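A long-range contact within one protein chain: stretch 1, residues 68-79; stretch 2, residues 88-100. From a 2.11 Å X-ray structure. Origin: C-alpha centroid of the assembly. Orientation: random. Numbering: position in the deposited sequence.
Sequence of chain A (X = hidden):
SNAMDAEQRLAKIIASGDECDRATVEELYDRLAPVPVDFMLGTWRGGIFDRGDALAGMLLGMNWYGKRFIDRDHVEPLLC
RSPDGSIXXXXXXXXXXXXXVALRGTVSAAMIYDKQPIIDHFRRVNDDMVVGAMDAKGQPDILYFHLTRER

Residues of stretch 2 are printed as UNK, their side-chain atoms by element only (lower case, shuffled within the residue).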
ATOM      1  N   ARG A  68       7.656   6.058  -2.116  1.00 32.14           N
ATOM      2  CA  ARG A  68       7.786   7.391  -2.734  1.00 31.91           C
ATOM      3  C   ARG A  68       7.320   7.305  -4.189  1.00 35.63           C
ATOM      4  O   ARG A  68       7.880   6.524  -4.956  1.00 35.80           O
ATOM      5  CB  ARG A  68       9.212   7.968  -2.664  1.00 31.52           C
ATOM      6  CG  ARG A  68       9.250   9.461  -3.152  1.00 36.14           C
ATOM      7  CD  ARG A  68      10.443  10.295  -2.670  1.00 45.83           C
ATOM      8  NE  ARG A  68      11.707   9.855  -3.272  1.00 61.16           N
ATOM      9  CZ  ARG A  68      12.446  10.573  -4.118  1.00 71.16           C
ATOM     10  NH1 ARG A  68      13.564  10.071  -4.621  1.00 56.40           N
ATOM     11  NH2 ARG A  68      12.051  11.784  -4.497  1.00 52.54           N
ATOM     12  N   PHE A  69       6.242   8.032  -4.546  1.00 31.37           N
ATOM     13  CA  PHE A  69       5.752   8.061  -5.926  1.00 31.71           C
ATOM     14  C   PHE A  69       6.313   9.355  -6.587  1.00 37.51           C
ATOM     15  O   PHE A  69       5.819  10.440  -6.270  1.00 38.83           O
ATOM     16  CB  PHE A  69       4.205   7.986  -5.950  1.00 32.93           C
ATOM     17  CG  PHE A  69       3.641   6.806  -5.174  1.00 33.10           C
ATOM     18  CD1 PHE A  69       3.290   5.619  -5.829  1.00 34.71           C
ATOM     19  CD2 PHE A  69       3.443   6.886  -3.793  1.00 31.45           C
ATOM     20  CE1 PHE A  69       2.796   4.524  -5.107  1.00 33.92           C
ATOM     21  CE2 PHE A  69       2.950   5.792  -3.076  1.00 32.35           C
ATOM     22  CZ  PHE A  69       2.646   4.616  -3.734  1.00 31.66           C
ATOM     23  N   ILE A  70       7.380   9.259  -7.420  1.00 35.15           N
ATOM     24  CA  ILE A  70       7.982  10.477  -8.035  1.00 38.44           C
ATOM     25  C   ILE A  70       7.054  10.992  -9.127  1.00 44.66           C
ATOM     26  O   ILE A  70       6.646  12.149  -9.102  1.00 46.69           O
ATOM     27  CB  ILE A  70       9.453  10.364  -8.590  1.00 44.02           C
ATOM     28  CG1 ILE A  70      10.421   9.353  -7.872  1.00 45.32           C
ATOM     29  CG2 ILE A  70      10.090  11.708  -8.903  1.00 47.02           C
ATOM     30  CD1 ILE A  70      10.633   9.461  -6.508  1.00 52.98           C
ATOM     31  N   ASP A  71       6.773  10.134 -10.104  1.00 40.29           N
ATOM     32  CA  ASP A  71       5.895  10.377 -11.239  1.00 40.95           C
ATOM     33  C   ASP A  71       5.257   9.017 -11.600  1.00 42.38           C
ATOM     34  O   ASP A  71       5.594   7.991 -10.975  1.00 36.33           O
ATOM     35  CB  ASP A  71       6.655  11.024 -12.421  1.00 45.05           C
ATOM     36  CG  ASP A  71       7.906  10.289 -12.910  1.00 57.32           C
ATOM     37  OD1 ASP A  71       7.801   9.080 -13.244  1.00 57.72           O
ATOM     38  OD2 ASP A  71       8.959  10.952 -13.072  1.00 62.61           O
ATOM     39  N   ARG A  72       4.343   9.015 -12.587  1.00 39.43           N
ATOM     40  CA  ARG A  72       3.621   7.824 -13.072  1.00 38.92           C
ATOM     41  C   ARG A  72       4.576   6.667 -13.443  1.00 39.82           C
ATOM     42  O   ARG A  72       4.178   5.502 -13.416  1.00 37.58           O
ATOM     43  CB  ARG A  72       2.799   8.250 -14.313  1.00 43.25           C
ATOM     44  CG  ARG A  72       1.892   7.206 -14.954  1.00 56.69           C
ATOM     45  CD  ARG A  72       1.249   7.799 -16.201  1.00 66.28           C
ATOM     46  NE  ARG A  72       0.552   6.797 -17.013  1.00 70.60           N
ATOM     47  CZ  ARG A  72       1.069   6.212 -18.092  1.00 80.15           C
ATOM     48  NH1 ARG A  72       0.352   5.336 -18.787  1.00 69.63           N
ATOM     49  NH2 ARG A  72       2.304   6.503 -18.490  1.00 60.05           N
ATOM     50  N   ASP A  73       5.822   6.994 -13.801  1.00 30.42           N
ATOM     51  CA  ASP A  73       6.765   6.010 -14.278  1.00 30.26           C
ATOM     52  C   ASP A  73       7.865   5.717 -13.301  1.00 35.70           C
ATOM     53  O   ASP A  73       8.630   4.778 -13.537  1.00 35.60           O
ATOM     54  CB  ASP A  73       7.356   6.476 -15.600  1.00 34.24           C
ATOM     55  CG  ASP A  73       6.385   6.308 -16.759  1.00 54.17           C
ATOM     56  OD1 ASP A  73       5.762   5.207 -16.871  1.00 53.19           O
ATOM     57  OD2 ASP A  73       6.259   7.257 -17.567  1.00 65.21           O
ATOM     58  N   HIS A  74       7.966   6.483 -12.211  1.00 32.89           N
ATOM     59  CA  HIS A  74       9.073   6.289 -11.272  1.00 34.03           C
ATOM     60  C   HIS A  74       8.603   6.310  -9.818  1.00 36.31           C
ATOM     61  O   HIS A  74       8.331   7.364  -9.251  1.00 36.78           O
ATOM     62  CB  HIS A  74      10.164   7.345 -11.528  1.00 38.48           C
ATOM     63  CG  HIS A  74      10.725   7.313 -12.924  1.00 45.01           C
ATOM     64  ND1 HIS A  74      10.383   8.280 -13.868  1.00 49.01           N
ATOM     65  CD2 HIS A  74      11.596   6.446 -13.492  1.00 48.25           C
ATOM     66  CE1 HIS A  74      11.083   7.991 -14.951  1.00 49.48           C
ATOM     67  NE2 HIS A  74      11.810   6.886 -14.783  1.00 49.70           N
ATOM     68  N   VAL A  75       8.525   5.113  -9.222  1.00 31.91           N
ATOM     69  CA  VAL A  75       8.096   4.853  -7.850  1.00 30.04           C
ATOM     70  C   VAL A  75       9.177   4.072  -7.076  1.00 33.60           C
ATOM     71  O   VAL A  75       9.701   3.070  -7.579  1.00 34.12           O
ATOM     72  CB  VAL A  75       6.759   4.050  -7.873  1.00 32.00           C
ATOM     73  CG1 VAL A  75       6.251   3.738  -6.460  1.00 30.84           C
ATOM     74  CG2 VAL A  75       5.677   4.792  -8.670  1.00 31.91           C
ATOM     75  N   GLU A  76       9.438   4.474  -5.832  1.00 29.34           N
ATOM     76  CA  GLU A  76      10.307   3.720  -4.933  1.00 29.84           C
ATOM     77  C   GLU A  76       9.372   2.911  -4.045  1.00 35.83           C
ATOM     78  O   GLU A  76       8.699   3.482  -3.196  1.00 37.92           O
ATOM     79  CB  GLU A  76      11.279   4.620  -4.151  1.00 32.20           C
ATOM     80  CG  GLU A  76      12.158   5.459  -5.082  1.00 36.21           C
ATOM     81  CD  GLU A  76      12.890   6.599  -4.399  1.00 58.00           C
ATOM     82  OE1 GLU A  76      12.372   7.101  -3.376  1.00 44.04           O
ATOM     83  OE2 GLU A  76      13.954   7.021  -4.904  1.00 61.01           O
ATOM     84  N   PRO A  77       9.222   1.589  -4.289  1.00 31.88           N
ATOM     85  CA  PRO A  77       8.233   0.821  -3.516  1.00 29.22           C
ATOM     86  C   PRO A  77       8.641   0.455  -2.098  1.00 29.58           C
ATOM     87  O   PRO A  77       7.765   0.158  -1.274  1.00 27.11           O
ATOM     88  CB  PRO A  77       8.043  -0.449  -4.350  1.00 29.88           C
ATOM     89  CG  PRO A  77       9.331  -0.619  -5.084  1.00 35.12           C
ATOM     90  CD  PRO A  77       9.906   0.755  -5.305  1.00 32.13           C
ATOM     91  N   LEU A  78       9.943   0.415  -1.814  1.00 27.25           N
ATOM     92  CA  LEU A  78      10.414  -0.066  -0.503  1.00 27.07           C
ATOM     93  C   LEU A  78      11.370   0.853   0.184  1.00 31.11           C
ATOM     94  O   LEU A  78      12.567   0.558   0.279  1.00 30.24           O
ATOM     95  CB  LEU A  78      11.074  -1.455  -0.645  1.00 27.38           C
ATOM     96  CG  LEU A  78      10.188  -2.547  -1.274  1.00 29.69           C
ATOM     97  CD1 LEU A  78      11.031  -3.724  -1.681  1.00 30.93           C
ATOM     98  CD2 LEU A  78       9.088  -3.005  -0.277  1.00 29.69           C
ATOM     99  N   LEU A  79      10.828   1.945   0.742  1.00 29.02           N
ATOM    100  CA  LEU A  79      11.600   2.850   1.582  1.00 30.03           C
ATOM    101  C   LEU A  79      11.738   2.162   2.895  1.00 34.30           C
ATOM    102  O   LEU A  79      10.762   1.572   3.358  1.00 32.10           O
ATOM    103  CB  LEU A  79      10.924   4.225   1.738  1.00 30.42           C
ATOM    104  CG  LEU A  79      10.695   5.058   0.456  1.00 33.14           C
ATOM    105  CD1 LEU A  79      10.008   6.410   0.823  1.00 32.96           C
ATOM    106  CD2 LEU A  79      12.038   5.297  -0.326  1.00 31.59           C
ATOM    107  N   UNK A  88      15.947   5.315   3.372  1.00 46.85           N
ATOM    108  CA  UNK A  88      16.580   5.008   2.094  1.00 43.88           C
ATOM    109  C   UNK A  88      15.704   4.080   1.263  1.00 43.19           C
ATOM    110  O   UNK A  88      14.889   3.290   1.777  1.00 42.04           O
ATOM    111  c   UNK A  88      18.054   0.588   2.138  1.00 40.71           C
ATOM    112  c   UNK A  88      17.772   0.248   3.450  1.00 48.01           C
ATOM    113  c   UNK A  88      18.154   1.927   1.780  1.00 41.98           C
ATOM    114  c   UNK A  88      17.654   2.576   4.023  1.00 44.70           C
ATOM    115  o   UNK A  88      17.712  -1.067   3.824  1.00 48.71           O
ATOM    116  c   UNK A  88      17.989   4.397   2.304  1.00 44.51           C
ATOM    117  c   UNK A  88      17.958   2.943   2.717  1.00 43.22           C
ATOM    118  c   UNK A  88      17.584   1.240   4.401  1.00 44.17           C
ATOM    119  N   UNK A  89      15.907   4.167  -0.031  1.00 35.83           N
ATOM    120  CA  UNK A  89      15.188   3.364  -0.986  1.00 33.52           C
ATOM    121  C   UNK A  89      15.898   2.034  -1.238  1.00 38.00           C
ATOM    122  O   UNK A  89      16.994   2.023  -1.805  1.00 37.02           O
ATOM    123  c   UNK A  89      15.039   4.136  -2.291  1.00 34.62           C
ATOM    124  o   UNK A  89      14.428   3.281  -3.227  1.00 38.24           O
ATOM    125  N   UNK A  90      15.278   0.913  -0.793  1.00 34.24           N
ATOM    126  CA  UNK A  90      15.782  -0.449  -1.026  1.00 33.26           C
ATOM    127  C   UNK A  90      15.452  -0.818  -2.465  1.00 35.49           C
ATOM    128  O   UNK A  90      14.281  -0.770  -2.849  1.00 32.59           O
ATOM    129  c   UNK A  90      16.966  -5.371  -0.372  1.00 41.83           C
ATOM    130  o   UNK A  90      17.513  -6.623  -0.470  1.00 42.43           O
ATOM    131  c   UNK A  90      15.027  -3.947  -0.402  1.00 35.74           C
ATOM    132  c   UNK A  90      15.804  -2.826  -0.132  1.00 35.21           C
ATOM    133  c   UNK A  90      15.600  -5.217  -0.523  1.00 37.47           C
ATOM    134  c   UNK A  90      17.174  -3.010   0.057  1.00 37.92           C
ATOM    135  c   UNK A  90      17.763  -4.267  -0.103  1.00 39.12           C
ATOM    136  c   UNK A  90      15.180  -1.451  -0.031  1.00 33.50           C
ATOM    137  N   UNK A  91      16.473  -1.089  -3.292  1.00 34.07           N
ATOM    138  CA  UNK A  91      16.192  -1.279  -4.725  1.00 34.38           C
ATOM    139  C   UNK A  91      16.522  -2.664  -5.271  1.00 37.25           C
ATOM    140  O   UNK A  91      16.416  -2.858  -6.487  1.00 35.40           O
ATOM    141  o   UNK A  91      16.147   3.387  -5.837  1.00 52.45           O
ATOM    142  c   UNK A  91      16.610   1.194  -5.057  1.00 49.44           C
ATOM    143  c   UNK A  91      16.938  -0.205  -5.552  1.00 37.17           C
ATOM    144  o   UNK A  91      17.942   2.374  -6.641  1.00 57.91           O
ATOM    145  c   UNK A  91      16.907   2.391  -5.935  1.00 66.71           C
ATOM    146  N   UNK A  92      16.811  -3.636  -4.390  1.00 34.34           N
ATOM    147  CA  UNK A  92      17.211  -4.969  -4.827  1.00 37.18           C
ATOM    148  C   UNK A  92      16.035  -5.762  -5.454  1.00 39.00           C
ATOM    149  O   UNK A  92      16.289  -6.673  -6.248  1.00 39.93           O
ATOM    150  c   UNK A  92      18.063  -7.255  -3.844  1.00 58.92           C
ATOM    151  c   UNK A  92      17.880  -5.743  -3.660  1.00 42.11           C
ATOM    152  n   UNK A  92      20.383  -9.281  -6.111  1.00 85.89           N
ATOM    153  c   UNK A  92      19.086  -8.823  -5.544  1.00 75.28           C
ATOM    154  c   UNK A  92      19.283  -7.595  -4.695  1.00 72.27           C
ATOM    155  N   UNK A  93      14.788  -5.403  -5.145  1.00 32.60           N
ATOM    156  CA  UNK A  93      13.625  -6.081  -5.752  1.00 32.75           C
ATOM    157  C   UNK A  93      13.169  -5.344  -7.022  1.00 35.62           C
ATOM    158  O   UNK A  93      12.172  -5.725  -7.644  1.00 34.39           O
ATOM    159  c   UNK A  93      11.221  -7.744  -3.232  1.00 39.36           C
ATOM    160  c   UNK A  93      12.448  -6.188  -4.751  1.00 31.40           C
ATOM    161  c   UNK A  93      12.583  -7.294  -3.704  1.00 35.70           C
ATOM    162  c   UNK A  93      13.298  -6.787  -2.487  1.00 34.19           C
ATOM    163  N   UNK A  94      13.867  -4.266  -7.350  1.00 31.86           N
ATOM    164  CA  UNK A  94      13.548  -3.446  -8.511  1.00 32.27           C
ATOM    165  C   UNK A  94      12.663  -2.279  -8.105  1.00 36.48           C
ATOM    166  O   UNK A  94      12.222  -2.179  -6.947  1.00 34.80           O
ATOM    167  N   UNK A  95      12.390  -1.395  -9.067  1.00 32.08           N
ATOM    168  CA  UNK A  95      11.587  -0.221  -8.812  1.00 31.22           C
ATOM    169  C   UNK A  95      10.139  -0.478  -9.256  1.00 32.91           C
ATOM    170  O   UNK A  95       9.709  -1.641  -9.271  1.00 30.70           O
ATOM    171  c   UNK A  95      13.293   2.024  -7.341  1.00 40.29           C
ATOM    172  c   UNK A  95      13.539   1.492  -8.758  1.00 38.38           C
ATOM    173  c   UNK A  95      12.223   1.052  -9.446  1.00 32.05           C
ATOM    174  c   UNK A  95      14.257   2.541  -9.555  1.00 41.01           C
ATOM    175  N   UNK A  96       9.352   0.593  -9.494  1.00 27.12           N
ATOM    176  CA  UNK A  96       7.954   0.414  -9.814  1.00 26.48           C
ATOM    177  C   UNK A  96       7.398   1.622 -10.569  1.00 32.03           C
ATOM    178  O   UNK A  96       8.124   2.567 -10.870  1.00 32.79           O
ATOM    179  c   UNK A  96       7.158   0.169  -8.534  1.00 26.30           C
ATOM    180  N   UNK A  97       6.131   1.537 -10.951  1.00 28.90           N
ATOM    181  CA  UNK A  97       5.437   2.589 -11.675  1.00 29.87           C
ATOM    182  C   UNK A  97       3.936   2.497 -11.390  1.00 32.51           C
ATOM    183  O   UNK A  97       3.476   1.539 -10.748  1.00 31.71           O
ATOM    184  n   UNK A  97       4.999  -2.574 -15.626  1.00 29.05           N
ATOM    185  c   UNK A  97       5.764   2.546 -13.182  1.00 31.61           C
ATOM    186  c   UNK A  97       5.241   1.334 -13.891  1.00 37.51           C
ATOM    187  n   UNK A  97       6.123  -1.681 -13.835  1.00 26.57           N
ATOM    188  c   UNK A  97       5.554  -1.527 -15.033  1.00 46.54           C
ATOM    189  n   UNK A  97       5.568  -0.336 -15.642  1.00 37.31           N
ATOM    190  c   UNK A  97       6.123   0.898 -15.071  1.00 35.09           C
ATOM    191  N   UNK A  98       3.200   3.523 -11.798  1.00 28.46           N
ATOM    192  CA  UNK A  98       1.755   3.604 -11.571  1.00 28.82           C
ATOM    193  C   UNK A  98       0.979   3.511 -12.859  1.00 34.47           C
ATOM    194  O   UNK A  98       1.349   4.132 -13.867  1.00 32.67           O
ATOM    195  c   UNK A  98       1.389   4.931 -10.904  1.00 29.19           C
ATOM    196  c   UNK A  98       0.855   4.386  -8.481  1.00 34.04           C
ATOM    197  c   UNK A  98       1.805   5.124  -9.427  1.00 33.70           C
ATOM    198  c   UNK A  98       1.824   6.609  -9.073  1.00 34.46           C
ATOM    199  N   UNK A  99      -0.097   2.729 -12.821  1.00 29.13           N
ATOM    200  CA  UNK A  99      -1.038   2.584 -13.947  1.00 29.26           C
ATOM    201  C   UNK A  99      -2.451   2.486 -13.381  1.00 34.27           C
ATOM    202  O   UNK A  99      -2.610   2.307 -12.157  1.00 35.51           O
ATOM    203  n   UNK A  99       3.228   3.752 -16.018  1.00 28.24           N
ATOM    204  c   UNK A  99      -0.714   1.343 -14.793  1.00 23.21           C
ATOM    205  c   UNK A  99       0.737   2.475 -16.536  1.00 30.91           C
ATOM    206  c   UNK A  99       0.672   1.345 -15.487  1.00 26.49           C
ATOM    207  n   UNK A  99       1.925   2.423 -17.382  1.00 27.18           N
ATOM    208  c   UNK A  99       3.063   3.072 -17.145  1.00 44.45           C
ATOM    209  n   UNK A  99       4.066   2.998 -18.007  1.00 36.03           N
ATOM    210  N   UNK A 100      -3.470   2.624 -14.236  1.00 28.43           N
ATOM    211  CA  UNK A 100      -4.852   2.421 -13.806  1.00 28.43           C
ATOM    212  C   UNK A 100      -5.195   0.985 -14.140  1.00 31.00           C
ATOM    213  O   UNK A 100      -5.092   0.604 -15.303  1.00 30.11           O
ATOM    214  c   UNK A 100      -6.541   5.792 -14.726  1.00 81.00           C
ATOM    215  c   UNK A 100      -5.811   3.403 -14.478  1.00 30.79           C
ATOM    216  o   UNK A 100      -6.282   6.099 -15.913  1.00 78.02           O
ATOM    217  o   UNK A 100      -7.545   6.213 -14.104  1.00 83.12           O
ATOM    218  c   UNK A 100      -5.608   4.836 -14.014  1.00 46.58           C
TER
HETATM  219  O   HOH W   1      12.363   1.402  -3.044  1.00 31.58           O

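Position 88 carries one carbon, then a six-carbon ring bearing one oxygen. Its CA-to-CB bond points away from stretch 1, so the contact is made by backbone: the CA of Leu79 lies 3.3 Å from O of position 88, a CA-H...O contact. This is Tyr88.

Position 89 has one carbon and one oxygen. The lone side-chain oxygen of position 89 lies 3.5 Å from Glu76 CB, and its CB is 3.8 Å from Leu79 CD2. This is Ser89. It forms an antiparallel, non-hydrogen-bonded pair with Leu79, and both side chains lie on the same face of the sheet.

Position 90 again shows one carbon and a six-carbon ring with one oxygen. N of position 90 donates to O of Leu78 at 2.9 Å. Its CB points toward stretch 1, 4.2 Å from Leu78 CB, but the end of the side chain leads away. Leu78 CD1 lies at the ring edge. This is Tyr90. A water accepts from Leu78 N at 2.9 Å, donates to Tyr90 O at 2.9 Å and bonds to Ser89 OG at 2.8 Å.

Position 91 has three carbons, the third carrying two oxygens. One of these oxygens of position 91 comes within 4.3 Å of Glu76 OE2, a like-charge approach. This is Glu91. Glu76 also has a partner in its own stretch, a salt bridge from Arg68 NE to Glu76 OE1 at 2.8 Å.

Position 92 is four carbons in a row ending in nitrogen. It makes no contact with stretch 1. This is Lys92.

Position 93 has four carbons, forked at the second. A terminal carbon of position 93 packs 3.9 Å from Leu78 CD1. This is Leu93.

Position 94 has no side-chain atoms. At its phi of 95° and psi of 175°, a CB would jam against the preceding carbonyl O. This is Gly94, which closes a type I turn from Glu91.

Position 95 has four carbons, forked at the second. A terminal carbon of position 95 lies 4.2 Å from Pro77 CD. This is Leu95.

Position 96 has a single carbon. CB of position 96 points toward stretch 1, 4.0 Å from Val75 CB and 4.2 Å from Pro77 CG. This is Ala96. Val75 N donates to Ala96 O at 3.1 Å. The return bond, Ala96 N to Val75 O, is weak at 3.2 Å.

Position 97 has three carbons, a nitrogen, then a carbon with two more nitrogens. CB of position 97 is 3.4 Å from Arg72 O, while the side-chain end leads away. This is Arg97.

Position 98 is four carbons forked at the second. A terminal carbon of position 98 is 3.7 Å from Phe69 CD1. This is Leu98. Leu98 N donates to Arg72 O at 2.7 Å.

Position 99 has three carbons, a nitrogen, then a carbon with two more nitrogens. One of those two nitrogens of position 99 lies 3.0 Å from Asp73 OD1, a salt bridge. This is Arg99. Its guanidinium stacks flat on that of Arg72.

Position 100 has three carbons, the third with two oxygens. It makes no contact with stretch 1. This is Glu100.

The contact therefore combines separate backbone pairings with apolar packing around Val75 and Leu78. The Asp73 salt bridge offsets like charge where the two arginines stack.

Stretch 2 (88-100) YSYEKLGLARLRE
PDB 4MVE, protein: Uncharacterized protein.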